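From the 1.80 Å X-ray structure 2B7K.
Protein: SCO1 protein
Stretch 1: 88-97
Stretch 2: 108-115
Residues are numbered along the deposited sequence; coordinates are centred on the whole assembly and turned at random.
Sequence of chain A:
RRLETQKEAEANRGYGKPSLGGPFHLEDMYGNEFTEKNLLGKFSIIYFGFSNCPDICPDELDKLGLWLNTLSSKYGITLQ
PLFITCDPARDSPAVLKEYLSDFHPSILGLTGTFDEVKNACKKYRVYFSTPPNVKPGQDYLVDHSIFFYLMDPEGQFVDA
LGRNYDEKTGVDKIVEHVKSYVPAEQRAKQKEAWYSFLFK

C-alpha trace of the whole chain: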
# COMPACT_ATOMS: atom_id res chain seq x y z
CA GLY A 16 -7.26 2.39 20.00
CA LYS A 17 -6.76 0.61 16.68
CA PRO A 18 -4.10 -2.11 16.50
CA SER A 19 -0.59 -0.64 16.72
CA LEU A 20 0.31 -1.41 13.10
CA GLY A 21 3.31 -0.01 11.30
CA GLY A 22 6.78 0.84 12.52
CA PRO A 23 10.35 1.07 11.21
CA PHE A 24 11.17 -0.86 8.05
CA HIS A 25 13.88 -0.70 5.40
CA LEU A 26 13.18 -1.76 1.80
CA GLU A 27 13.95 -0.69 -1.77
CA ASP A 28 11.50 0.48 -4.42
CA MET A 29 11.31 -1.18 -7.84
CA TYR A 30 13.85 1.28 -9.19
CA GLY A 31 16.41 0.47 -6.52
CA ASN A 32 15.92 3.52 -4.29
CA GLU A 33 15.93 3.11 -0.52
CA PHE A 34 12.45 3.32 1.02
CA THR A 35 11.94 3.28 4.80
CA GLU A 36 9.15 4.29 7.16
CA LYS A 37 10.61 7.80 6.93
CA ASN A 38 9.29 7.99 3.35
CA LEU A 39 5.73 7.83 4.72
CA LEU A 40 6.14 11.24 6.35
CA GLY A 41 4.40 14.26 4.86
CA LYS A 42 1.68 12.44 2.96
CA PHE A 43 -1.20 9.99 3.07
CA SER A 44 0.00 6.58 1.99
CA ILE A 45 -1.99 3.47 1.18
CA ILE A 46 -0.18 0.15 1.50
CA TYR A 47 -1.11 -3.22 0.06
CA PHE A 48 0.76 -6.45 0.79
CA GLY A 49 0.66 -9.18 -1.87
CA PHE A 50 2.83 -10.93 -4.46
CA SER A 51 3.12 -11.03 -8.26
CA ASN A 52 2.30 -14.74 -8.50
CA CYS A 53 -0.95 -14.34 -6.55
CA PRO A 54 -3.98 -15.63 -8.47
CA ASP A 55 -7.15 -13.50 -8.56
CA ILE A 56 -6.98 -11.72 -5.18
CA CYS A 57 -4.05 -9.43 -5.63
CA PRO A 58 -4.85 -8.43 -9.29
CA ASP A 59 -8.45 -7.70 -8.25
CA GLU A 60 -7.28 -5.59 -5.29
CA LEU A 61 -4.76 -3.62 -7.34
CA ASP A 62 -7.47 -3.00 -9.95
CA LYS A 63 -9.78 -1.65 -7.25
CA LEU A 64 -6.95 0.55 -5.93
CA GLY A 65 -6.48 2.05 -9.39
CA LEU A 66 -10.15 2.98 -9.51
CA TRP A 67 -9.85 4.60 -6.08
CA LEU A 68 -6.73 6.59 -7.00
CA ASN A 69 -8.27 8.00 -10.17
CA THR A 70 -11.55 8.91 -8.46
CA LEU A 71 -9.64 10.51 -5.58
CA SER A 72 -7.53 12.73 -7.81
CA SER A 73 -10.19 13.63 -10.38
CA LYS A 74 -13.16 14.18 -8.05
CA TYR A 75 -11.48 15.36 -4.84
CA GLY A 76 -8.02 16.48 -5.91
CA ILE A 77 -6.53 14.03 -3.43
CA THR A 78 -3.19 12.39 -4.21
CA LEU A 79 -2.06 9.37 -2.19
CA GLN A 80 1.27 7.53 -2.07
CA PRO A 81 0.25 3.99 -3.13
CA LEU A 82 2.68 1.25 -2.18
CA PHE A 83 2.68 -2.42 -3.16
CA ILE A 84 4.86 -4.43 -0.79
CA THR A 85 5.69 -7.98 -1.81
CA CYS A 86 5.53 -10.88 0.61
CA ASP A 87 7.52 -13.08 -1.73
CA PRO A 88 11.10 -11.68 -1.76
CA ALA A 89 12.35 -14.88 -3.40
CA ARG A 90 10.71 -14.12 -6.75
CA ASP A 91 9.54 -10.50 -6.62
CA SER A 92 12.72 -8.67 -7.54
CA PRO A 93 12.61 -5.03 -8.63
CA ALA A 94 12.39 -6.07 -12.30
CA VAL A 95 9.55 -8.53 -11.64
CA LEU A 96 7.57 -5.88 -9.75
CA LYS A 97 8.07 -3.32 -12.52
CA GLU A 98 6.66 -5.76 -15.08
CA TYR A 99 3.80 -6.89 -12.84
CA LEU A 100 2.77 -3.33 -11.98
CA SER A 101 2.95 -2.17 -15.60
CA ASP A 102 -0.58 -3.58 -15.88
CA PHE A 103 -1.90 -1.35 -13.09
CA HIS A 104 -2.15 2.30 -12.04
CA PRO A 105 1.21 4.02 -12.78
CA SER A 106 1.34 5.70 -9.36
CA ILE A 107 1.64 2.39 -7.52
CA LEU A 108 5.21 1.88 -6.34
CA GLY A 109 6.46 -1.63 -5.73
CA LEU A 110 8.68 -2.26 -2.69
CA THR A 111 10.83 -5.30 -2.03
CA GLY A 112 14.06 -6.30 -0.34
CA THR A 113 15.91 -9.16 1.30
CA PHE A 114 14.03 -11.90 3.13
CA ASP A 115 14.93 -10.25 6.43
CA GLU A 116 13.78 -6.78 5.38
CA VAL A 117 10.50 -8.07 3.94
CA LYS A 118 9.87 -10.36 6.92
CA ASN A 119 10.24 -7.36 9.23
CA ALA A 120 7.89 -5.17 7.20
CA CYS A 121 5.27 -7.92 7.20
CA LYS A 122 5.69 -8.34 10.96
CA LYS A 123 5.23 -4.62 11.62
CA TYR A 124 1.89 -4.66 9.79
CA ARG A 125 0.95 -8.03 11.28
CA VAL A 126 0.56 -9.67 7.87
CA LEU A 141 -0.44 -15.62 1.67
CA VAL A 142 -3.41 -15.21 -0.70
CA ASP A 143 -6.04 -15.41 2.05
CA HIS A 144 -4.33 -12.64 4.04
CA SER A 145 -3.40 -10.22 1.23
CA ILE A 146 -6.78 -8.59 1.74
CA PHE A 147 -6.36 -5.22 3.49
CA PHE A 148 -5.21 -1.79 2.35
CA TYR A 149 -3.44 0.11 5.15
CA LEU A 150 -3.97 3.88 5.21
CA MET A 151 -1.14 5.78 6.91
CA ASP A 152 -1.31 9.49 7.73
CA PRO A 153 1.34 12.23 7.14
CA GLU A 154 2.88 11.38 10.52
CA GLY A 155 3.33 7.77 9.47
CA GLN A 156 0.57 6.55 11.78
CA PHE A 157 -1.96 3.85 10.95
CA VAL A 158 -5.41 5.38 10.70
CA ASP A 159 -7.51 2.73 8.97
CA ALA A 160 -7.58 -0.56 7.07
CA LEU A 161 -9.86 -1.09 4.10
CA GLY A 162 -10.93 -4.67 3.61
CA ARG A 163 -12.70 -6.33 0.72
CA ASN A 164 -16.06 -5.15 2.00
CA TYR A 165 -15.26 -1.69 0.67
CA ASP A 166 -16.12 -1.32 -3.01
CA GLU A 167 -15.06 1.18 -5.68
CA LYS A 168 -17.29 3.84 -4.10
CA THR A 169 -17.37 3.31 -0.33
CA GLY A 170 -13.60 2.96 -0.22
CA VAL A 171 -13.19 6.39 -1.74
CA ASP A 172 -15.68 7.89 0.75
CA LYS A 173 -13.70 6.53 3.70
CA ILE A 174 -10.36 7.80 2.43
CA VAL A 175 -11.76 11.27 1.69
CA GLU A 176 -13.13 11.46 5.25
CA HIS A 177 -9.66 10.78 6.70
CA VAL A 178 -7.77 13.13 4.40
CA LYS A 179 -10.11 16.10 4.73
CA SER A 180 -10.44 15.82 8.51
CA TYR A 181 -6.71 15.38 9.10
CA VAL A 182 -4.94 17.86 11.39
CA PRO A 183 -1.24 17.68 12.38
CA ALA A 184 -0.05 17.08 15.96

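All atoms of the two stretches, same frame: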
# COMPACT_ATOMS: atom_id res chain seq x y z
N PRO A 88 9.78 -12.21 -1.39
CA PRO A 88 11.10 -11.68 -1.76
C PRO A 88 11.94 -12.61 -2.62
O PRO A 88 12.89 -12.18 -3.28
CB PRO A 88 11.74 -11.39 -0.41
CG PRO A 88 11.13 -12.43 0.47
CD PRO A 88 9.68 -12.37 0.07
N ALA A 89 11.60 -13.90 -2.62
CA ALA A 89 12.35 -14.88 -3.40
C ALA A 89 12.20 -14.67 -4.90
O ALA A 89 13.17 -14.81 -5.66
CB ALA A 89 11.91 -16.29 -3.03
N ARG A 90 10.99 -14.32 -5.34
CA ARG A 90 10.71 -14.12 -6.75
C ARG A 90 10.43 -12.68 -7.18
O ARG A 90 10.71 -12.31 -8.32
CB ARG A 90 9.51 -14.98 -7.17
CG ARG A 90 9.76 -16.48 -7.10
CD ARG A 90 8.53 -17.28 -7.55
NE ARG A 90 7.42 -17.15 -6.61
CZ ARG A 90 6.24 -17.75 -6.74
NH1 ARG A 90 5.29 -17.57 -5.84
NH2 ARG A 90 6.01 -18.54 -7.79
N ASP A 91 9.88 -11.88 -6.28
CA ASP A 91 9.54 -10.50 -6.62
C ASP A 91 10.67 -9.49 -6.50
O ASP A 91 10.71 -8.66 -5.58
CB ASP A 91 8.34 -10.05 -5.78
CG ASP A 91 7.03 -10.68 -6.25
OD1 ASP A 91 7.07 -11.51 -7.18
OD2 ASP A 91 5.97 -10.34 -5.69
N SER A 92 11.58 -9.57 -7.46
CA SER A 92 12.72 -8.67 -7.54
C SER A 92 12.22 -7.35 -8.10
O SER A 92 11.08 -7.25 -8.56
CB SER A 92 13.76 -9.25 -8.50
OG SER A 92 13.21 -9.30 -9.80
N PRO A 93 13.07 -6.31 -8.08
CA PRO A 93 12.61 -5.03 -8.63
C PRO A 93 12.11 -5.15 -10.07
O PRO A 93 11.09 -4.56 -10.41
CB PRO A 93 13.85 -4.15 -8.50
CG PRO A 93 14.46 -4.65 -7.22
CD PRO A 93 14.35 -6.15 -7.38
N ALA A 94 12.81 -5.92 -10.90
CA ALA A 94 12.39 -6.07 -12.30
C ALA A 94 11.03 -6.77 -12.42
O ALA A 94 10.20 -6.39 -13.25
CB ALA A 94 13.45 -6.85 -13.09
N VAL A 95 10.81 -7.81 -11.62
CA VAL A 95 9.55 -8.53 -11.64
C VAL A 95 8.39 -7.62 -11.21
O VAL A 95 7.31 -7.68 -11.80
CB VAL A 95 9.59 -9.77 -10.71
CG1 VAL A 95 8.19 -10.34 -10.53
CG2 VAL A 95 10.50 -10.82 -11.32
N LEU A 96 8.62 -6.79 -10.20
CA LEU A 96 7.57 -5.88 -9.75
C LEU A 96 7.27 -4.82 -10.81
O LEU A 96 6.11 -4.46 -11.00
CB LEU A 96 7.96 -5.20 -8.43
CG LEU A 96 7.96 -6.10 -7.19
CD1 LEU A 96 8.25 -5.26 -5.96
CD2 LEU A 96 6.61 -6.79 -7.05
N LYS A 97 8.30 -4.33 -11.48
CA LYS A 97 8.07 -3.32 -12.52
C LYS A 97 7.18 -3.90 -13.62
O LYS A 97 6.25 -3.24 -14.08
CB LYS A 97 9.40 -2.86 -13.13
CG LYS A 97 10.18 -1.90 -12.26
CD LYS A 97 11.39 -1.30 -12.98
CE LYS A 97 12.54 -2.29 -13.12
NZ LYS A 97 12.20 -3.47 -13.95
N LEU A 108 3.78 2.15 -6.41
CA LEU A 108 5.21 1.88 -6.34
C LEU A 108 5.45 0.56 -5.64
O LEU A 108 5.01 0.37 -4.51
CB LEU A 108 5.92 3.00 -5.58
CG LEU A 108 7.45 2.90 -5.45
CD1 LEU A 108 8.11 3.01 -6.82
CD2 LEU A 108 7.94 4.00 -4.52
N GLY A 109 6.17 -0.33 -6.31
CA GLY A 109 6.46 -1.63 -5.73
C GLY A 109 7.67 -1.57 -4.81
O GLY A 109 8.68 -0.93 -5.15
N LEU A 110 7.57 -2.22 -3.65
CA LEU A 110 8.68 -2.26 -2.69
C LEU A 110 9.06 -3.70 -2.43
O LEU A 110 8.19 -4.57 -2.33
CB LEU A 110 8.29 -1.62 -1.35
CG LEU A 110 7.78 -0.19 -1.32
CD1 LEU A 110 7.61 0.25 0.14
CD2 LEU A 110 8.76 0.74 -2.04
N THR A 111 10.35 -3.95 -2.31
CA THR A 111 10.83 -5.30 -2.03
C THR A 111 12.15 -5.19 -1.28
O THR A 111 12.56 -4.10 -0.90
CB THR A 111 11.03 -6.11 -3.33
OG1 THR A 111 11.41 -7.45 -3.00
CG2 THR A 111 12.10 -5.48 -4.21
N GLY A 112 12.80 -6.32 -1.06
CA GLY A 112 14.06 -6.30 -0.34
C GLY A 112 14.53 -7.71 -0.05
O GLY A 112 14.11 -8.65 -0.71
N THR A 113 15.41 -7.84 0.93
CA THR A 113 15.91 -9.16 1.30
C THR A 113 14.84 -9.86 2.12
O THR A 113 13.87 -9.23 2.54
CB THR A 113 17.17 -9.04 2.16
OG1 THR A 113 16.87 -8.28 3.33
CG2 THR A 113 18.29 -8.36 1.38
N PHE A 114 15.00 -11.16 2.34
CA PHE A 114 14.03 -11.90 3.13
C PHE A 114 13.85 -11.23 4.49
O PHE A 114 12.73 -11.05 4.96
CB PHE A 114 14.50 -13.34 3.35
CG PHE A 114 14.11 -14.28 2.26
CD1 PHE A 114 13.54 -15.52 2.56
CD2 PHE A 114 14.33 -13.96 0.92
CE1 PHE A 114 13.19 -16.41 1.55
CE2 PHE A 114 13.98 -14.84 -0.09
CZ PHE A 114 13.42 -16.07 0.22
N ASP A 115 14.97 -10.89 5.12
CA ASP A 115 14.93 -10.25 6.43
C ASP A 115 14.19 -8.92 6.45
O ASP A 115 13.40 -8.65 7.36
CB ASP A 115 16.35 -10.06 6.97
CG ASP A 115 16.97 -11.36 7.46
OD1 ASP A 115 18.15 -11.35 7.87
OD2 ASP A 115 16.27 -12.40 7.43
O HOH W 1 15.07 -10.65 -2.01

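Three residues carry most of this contact: Thr111, Pro88 and Phe114, which cover 77, 75 and 61 Å² of the 379 Å² buried in total.

Thr111, at the end of strand 108-111, points its CA-to-CB bond toward the other stretch and serves it in two ways. Its hydroxyl donates a hydrogen bond to a main-chain carbonyl, with Thr111 OG1 2.9 Å from Asp91 O; this is the one direct hydrogen bond between the stretches. With chi1 at -176° (t), the methyl is left to pack against the start of helix 93-97, where Thr111 CG2 lies 3.9 Å from Pro93 CG. That helix is capped by Ser92, whose OG accepts a weak bond from Val95 N at 3.4 Å.

One turn along, Leu96 also points toward the strand. Leu96 CD1 reaches 3.9 Å from Thr111 CB, 3.7 Å from Leu110 O and 3.9 Å from Gly109 C. The absence of a side chain at Gly109 matters here: an ideal CB would point toward the helix and sit 3.2 Å from Leu96 CD1, a tight approach. Helix and strand run roughly antiparallel, with 153° between their N-to-C directions and their axes 8.5 Å apart at closest approach.

At the other end, Pro88 lies over one face of the Phe114 ring. Pro88 CG is 3.9 Å from the ring centroid and 24° off the ring normal, which meets the description of a CH-pi contact; the nearest ring atom, Phe114 CD2, is 3.6 Å from Pro88 CG. Although the CA-to-CB bond of Phe114 points sideways, the ring comes nearer, and Ala89 CB approaches Phe114 CZ obliquely at 3.6 Å. A water reinforces this end by donating to two carbonyls, its O being 3.0 Å from Pro88 O and 2.6 Å from Gly112 O.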